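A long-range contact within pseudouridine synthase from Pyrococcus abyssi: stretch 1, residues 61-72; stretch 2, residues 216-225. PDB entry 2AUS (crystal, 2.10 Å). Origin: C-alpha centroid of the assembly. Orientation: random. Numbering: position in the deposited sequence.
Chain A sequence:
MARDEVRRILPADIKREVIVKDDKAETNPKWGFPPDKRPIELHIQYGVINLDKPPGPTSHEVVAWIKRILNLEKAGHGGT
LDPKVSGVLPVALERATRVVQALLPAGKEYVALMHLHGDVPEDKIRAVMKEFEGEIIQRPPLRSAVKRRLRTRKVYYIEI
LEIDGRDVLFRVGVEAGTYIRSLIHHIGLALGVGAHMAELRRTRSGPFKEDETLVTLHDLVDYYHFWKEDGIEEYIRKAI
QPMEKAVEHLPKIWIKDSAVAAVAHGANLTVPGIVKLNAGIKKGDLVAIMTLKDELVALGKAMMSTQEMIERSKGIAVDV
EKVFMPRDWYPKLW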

# COMPACT_ATOMS: atom_id res chain seq x y z
N GLU A 61 -1.36 0.09 13.11
CA GLU A 61 -0.40 -0.47 12.17
C GLU A 61 0.88 0.35 12.12
O GLU A 61 1.97 -0.20 12.03
CB GLU A 61 -1.02 -0.57 10.78
CG GLU A 61 -2.28 -1.41 10.73
CD GLU A 61 -2.84 -1.57 9.33
OE1 GLU A 61 -3.12 -0.55 8.67
OE2 GLU A 61 -3.00 -2.74 8.90
N VAL A 62 0.73 1.68 12.18
CA VAL A 62 1.88 2.58 12.16
C VAL A 62 2.76 2.33 13.40
O VAL A 62 3.99 2.31 13.31
CB VAL A 62 1.43 4.05 12.14
CG1 VAL A 62 2.61 4.98 12.35
CG2 VAL A 62 0.76 4.34 10.81
N VAL A 63 2.13 2.16 14.55
CA VAL A 63 2.87 1.90 15.77
C VAL A 63 3.59 0.55 15.64
O VAL A 63 4.75 0.41 16.05
CB VAL A 63 1.94 1.87 17.00
CG1 VAL A 63 2.72 1.47 18.24
CG2 VAL A 63 1.32 3.24 17.20
N ALA A 64 2.91 -0.43 15.05
CA ALA A 64 3.52 -1.75 14.85
C ALA A 64 4.80 -1.59 14.02
O ALA A 64 5.81 -2.20 14.32
CB ALA A 64 2.54 -2.69 14.14
N TRP A 65 4.74 -0.75 12.99
CA TRP A 65 5.90 -0.51 12.13
C TRP A 65 7.03 0.13 12.93
O TRP A 65 8.20 -0.22 12.77
CB TRP A 65 5.55 0.42 10.96
CG TRP A 65 4.73 -0.21 9.89
CD1 TRP A 65 4.60 -1.55 9.62
CD2 TRP A 65 3.96 0.47 8.88
NE1 TRP A 65 3.81 -1.74 8.51
CE2 TRP A 65 3.41 -0.52 8.04
CE3 TRP A 65 3.70 1.82 8.61
CZ2 TRP A 65 2.60 -0.20 6.93
CZ3 TRP A 65 2.90 2.14 7.51
CH2 TRP A 65 2.36 1.13 6.69
N ILE A 66 6.67 1.08 13.78
CA ILE A 66 7.66 1.76 14.60
C ILE A 66 8.37 0.78 15.53
O ILE A 66 9.59 0.85 15.71
CB ILE A 66 7.00 2.92 15.38
CG1 ILE A 66 6.76 4.10 14.42
CG2 ILE A 66 7.85 3.33 16.56
CD1 ILE A 66 5.95 5.22 15.01
N LYS A 67 7.62 -0.16 16.11
CA LYS A 67 8.21 -1.15 17.00
C LYS A 67 9.20 -2.03 16.24
O LYS A 67 10.25 -2.40 16.77
CB LYS A 67 7.13 -2.02 17.65
CG LYS A 67 6.12 -1.22 18.48
CD LYS A 67 5.42 -2.08 19.53
CE LYS A 67 4.57 -3.16 18.90
NZ LYS A 67 3.93 -4.03 19.93
N ARG A 68 8.86 -2.36 14.99
CA ARG A 68 9.73 -3.19 14.17
C ARG A 68 10.98 -2.43 13.78
O ARG A 68 12.08 -2.96 13.89
CB ARG A 68 8.99 -3.66 12.91
CG ARG A 68 7.73 -4.45 13.22
CD ARG A 68 7.25 -5.26 12.03
NE ARG A 68 6.02 -5.97 12.36
CZ ARG A 68 4.80 -5.46 12.24
NH1 ARG A 68 4.63 -4.23 11.77
NH2 ARG A 68 3.74 -6.17 12.61
N ILE A 69 10.82 -1.20 13.33
CA ILE A 69 11.95 -0.38 12.91
C ILE A 69 12.94 -0.13 14.04
O ILE A 69 14.15 -0.29 13.87
CB ILE A 69 11.48 1.00 12.39
CG1 ILE A 69 10.55 0.80 11.20
CG2 ILE A 69 12.70 1.85 12.02
CD1 ILE A 69 9.85 2.08 10.76
N LEU A 70 12.43 0.26 15.21
CA LEU A 70 13.31 0.54 16.33
C LEU A 70 13.56 -0.66 17.22
O LEU A 70 14.13 -0.53 18.30
CB LEU A 70 12.74 1.71 17.14
CG LEU A 70 12.43 2.99 16.36
CD1 LEU A 70 11.87 4.06 17.30
CD2 LEU A 70 13.69 3.50 15.66
N ASN A 71 13.15 -1.85 16.78
CA ASN A 71 13.37 -3.07 17.56
C ASN A 71 12.91 -2.88 19.00
O ASN A 71 13.65 -3.14 19.95
CB ASN A 71 14.86 -3.43 17.52
CG ASN A 71 15.28 -4.01 16.18
OD1 ASN A 71 15.21 -5.22 15.96
ND2 ASN A 71 15.71 -3.15 15.27
N LEU A 72 11.67 -2.43 19.16
CA LEU A 72 11.10 -2.19 20.48
C LEU A 72 10.14 -3.30 20.88
O LEU A 72 9.68 -4.06 20.04
CB LEU A 72 10.33 -0.87 20.50
CG LEU A 72 11.00 0.36 19.88
CD1 LEU A 72 10.03 1.53 19.96
CD2 LEU A 72 12.29 0.68 20.61
N THR A 216 9.32 11.20 9.83
CA THR A 216 8.58 10.19 9.09
C THR A 216 9.17 8.81 9.36
O THR A 216 10.27 8.68 9.89
CB THR A 216 8.65 10.42 7.56
OG1 THR A 216 10.00 10.27 7.13
CG2 THR A 216 8.15 11.82 7.20
N LEU A 217 8.42 7.78 8.97
CA LEU A 217 8.85 6.40 9.15
C LEU A 217 10.17 6.14 8.43
O LEU A 217 11.02 5.39 8.92
CB LEU A 217 7.76 5.47 8.63
CG LEU A 217 6.47 5.53 9.47
CD1 LEU A 217 5.30 4.94 8.70
CD2 LEU A 217 6.70 4.77 10.77
N HIS A 218 10.34 6.76 7.27
CA HIS A 218 11.57 6.58 6.51
C HIS A 218 12.71 7.26 7.25
O HIS A 218 13.84 6.75 7.25
CB HIS A 218 11.43 7.16 5.10
CG HIS A 218 10.68 6.26 4.17
ND1 HIS A 218 10.19 6.68 2.95
CD2 HIS A 218 10.35 4.95 4.27
CE1 HIS A 218 9.59 5.67 2.35
NE2 HIS A 218 9.68 4.61 3.12
N ASP A 219 12.43 8.40 7.87
CA ASP A 219 13.45 9.08 8.63
C ASP A 219 13.93 8.15 9.73
O ASP A 219 15.13 7.97 9.92
CB ASP A 219 12.92 10.35 9.29
CG ASP A 219 12.65 11.45 8.29
OD1 ASP A 219 13.27 11.43 7.21
OD2 ASP A 219 11.83 12.35 8.61
N LEU A 220 12.98 7.54 10.44
CA LEU A 220 13.30 6.62 11.53
C LEU A 220 14.14 5.44 11.06
O LEU A 220 15.08 5.04 11.74
CB LEU A 220 12.03 6.11 12.20
CG LEU A 220 11.25 7.12 13.04
CD1 LEU A 220 10.06 6.43 13.70
CD2 LEU A 220 12.17 7.72 14.10
N VAL A 221 13.77 4.87 9.92
CA VAL A 221 14.52 3.74 9.38
C VAL A 221 15.95 4.16 9.12
O VAL A 221 16.89 3.49 9.53
CB VAL A 221 13.89 3.23 8.07
CG1 VAL A 221 14.83 2.21 7.41
CG2 VAL A 221 12.53 2.59 8.36
N ASP A 222 16.13 5.29 8.45
CA ASP A 222 17.47 5.76 8.12
C ASP A 222 18.31 6.17 9.33
O ASP A 222 19.50 5.87 9.39
CB ASP A 222 17.40 6.91 7.12
CG ASP A 222 16.70 6.51 5.84
OD1 ASP A 222 16.51 5.29 5.62
OD2 ASP A 222 16.35 7.41 5.04
N TYR A 223 17.70 6.86 10.28
CA TYR A 223 18.43 7.30 11.47
C TYR A 223 18.83 6.11 12.34
O TYR A 223 19.89 6.11 12.97
CB TYR A 223 17.57 8.26 12.28
CG TYR A 223 17.21 9.53 11.55
CD1 TYR A 223 16.16 10.33 11.99
CD2 TYR A 223 17.95 9.97 10.44
CE1 TYR A 223 15.85 11.53 11.36
CE2 TYR A 223 17.65 11.17 9.80
CZ TYR A 223 16.60 11.94 10.27
OH TYR A 223 16.27 13.13 9.64
N TYR A 224 17.98 5.09 12.37
CA TYR A 224 18.27 3.91 13.16
C TYR A 224 19.45 3.20 12.52
O TYR A 224 20.30 2.63 13.22
CB TYR A 224 17.05 3.00 13.21
CG TYR A 224 17.16 1.91 14.24
CD1 TYR A 224 17.41 0.59 13.86
CD2 TYR A 224 17.03 2.19 15.60
CE1 TYR A 224 17.51 -0.43 14.81
CE2 TYR A 224 17.13 1.19 16.55
CZ TYR A 224 17.37 -0.12 16.15
OH TYR A 224 17.47 -1.12 17.09
N HIS A 225 19.52 3.26 11.19
CA HIS A 225 20.62 2.66 10.44
C HIS A 225 21.91 3.41 10.74
O HIS A 225 22.95 2.80 10.99
CB HIS A 225 20.33 2.72 8.93
CG HIS A 225 19.66 1.49 8.40
ND1 HIS A 225 20.35 0.43 7.86
CD2 HIS A 225 18.35 1.15 8.33
CE1 HIS A 225 19.50 -0.51 7.49
NE2 HIS A 225 18.28 -0.10 7.76

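Two helices nearly 150 residues apart in sequence lie side by side and run in almost the same direction, their axes 10° apart and 10.2 Å at closest approach. The closest CA atoms are those of Ile 69 and Val 221, 6.0 Å apart, and the contact between the two stretches buries 508 Å² in all.

Along stretch 1, contact begins at Val 62, whose CG1 lies 4.4 Å from CD2 of Leu 217. Val 62 is one wall of a hole completed by Trp 65, Ile 66 and Ile 69, into which Leu 217 inserts as a knob from the first turn of its helix. Trp 65 meets this knob with the edge of its indole, CE3 standing 3.5 Å from Leu 217 CD1, while Ile 66 CG1 packs 3.7 Å from Leu 217 CD2 and also reaches Leu 220 CD1 at 4.1 Å. Glu 61, Ala 64, Lys 67 and Arg 68 take no part in the contact.

Ile 69 spans more of the second helix. Its CD1 lies 3.6 Å from Val 221 CG2 and 4.1 Å from Leu 217 CD2, and its CG2 is 4.3 Å from Leu 220 CB, so its two branches both find apolar partners.

Where the helix ends, the chain passes over Tyr 224. Ile 69 O and Leu 70 CA lie over one face of the phenol ring; the CA is 4.1 Å from the ring centroid, a CH-pi contact in which a polarised C-H meets the pi electrons. Leu 70 CD2 also packs 3.6 Å from Tyr 224 CD2. Asn 71, with phi and psi both positive, then directs its CB toward stretch 2, and its ND2 donates a weak hydrogen bond to Tyr 224 OH (3.2 Å, 124°), the sole hydrogen bond between the stretches.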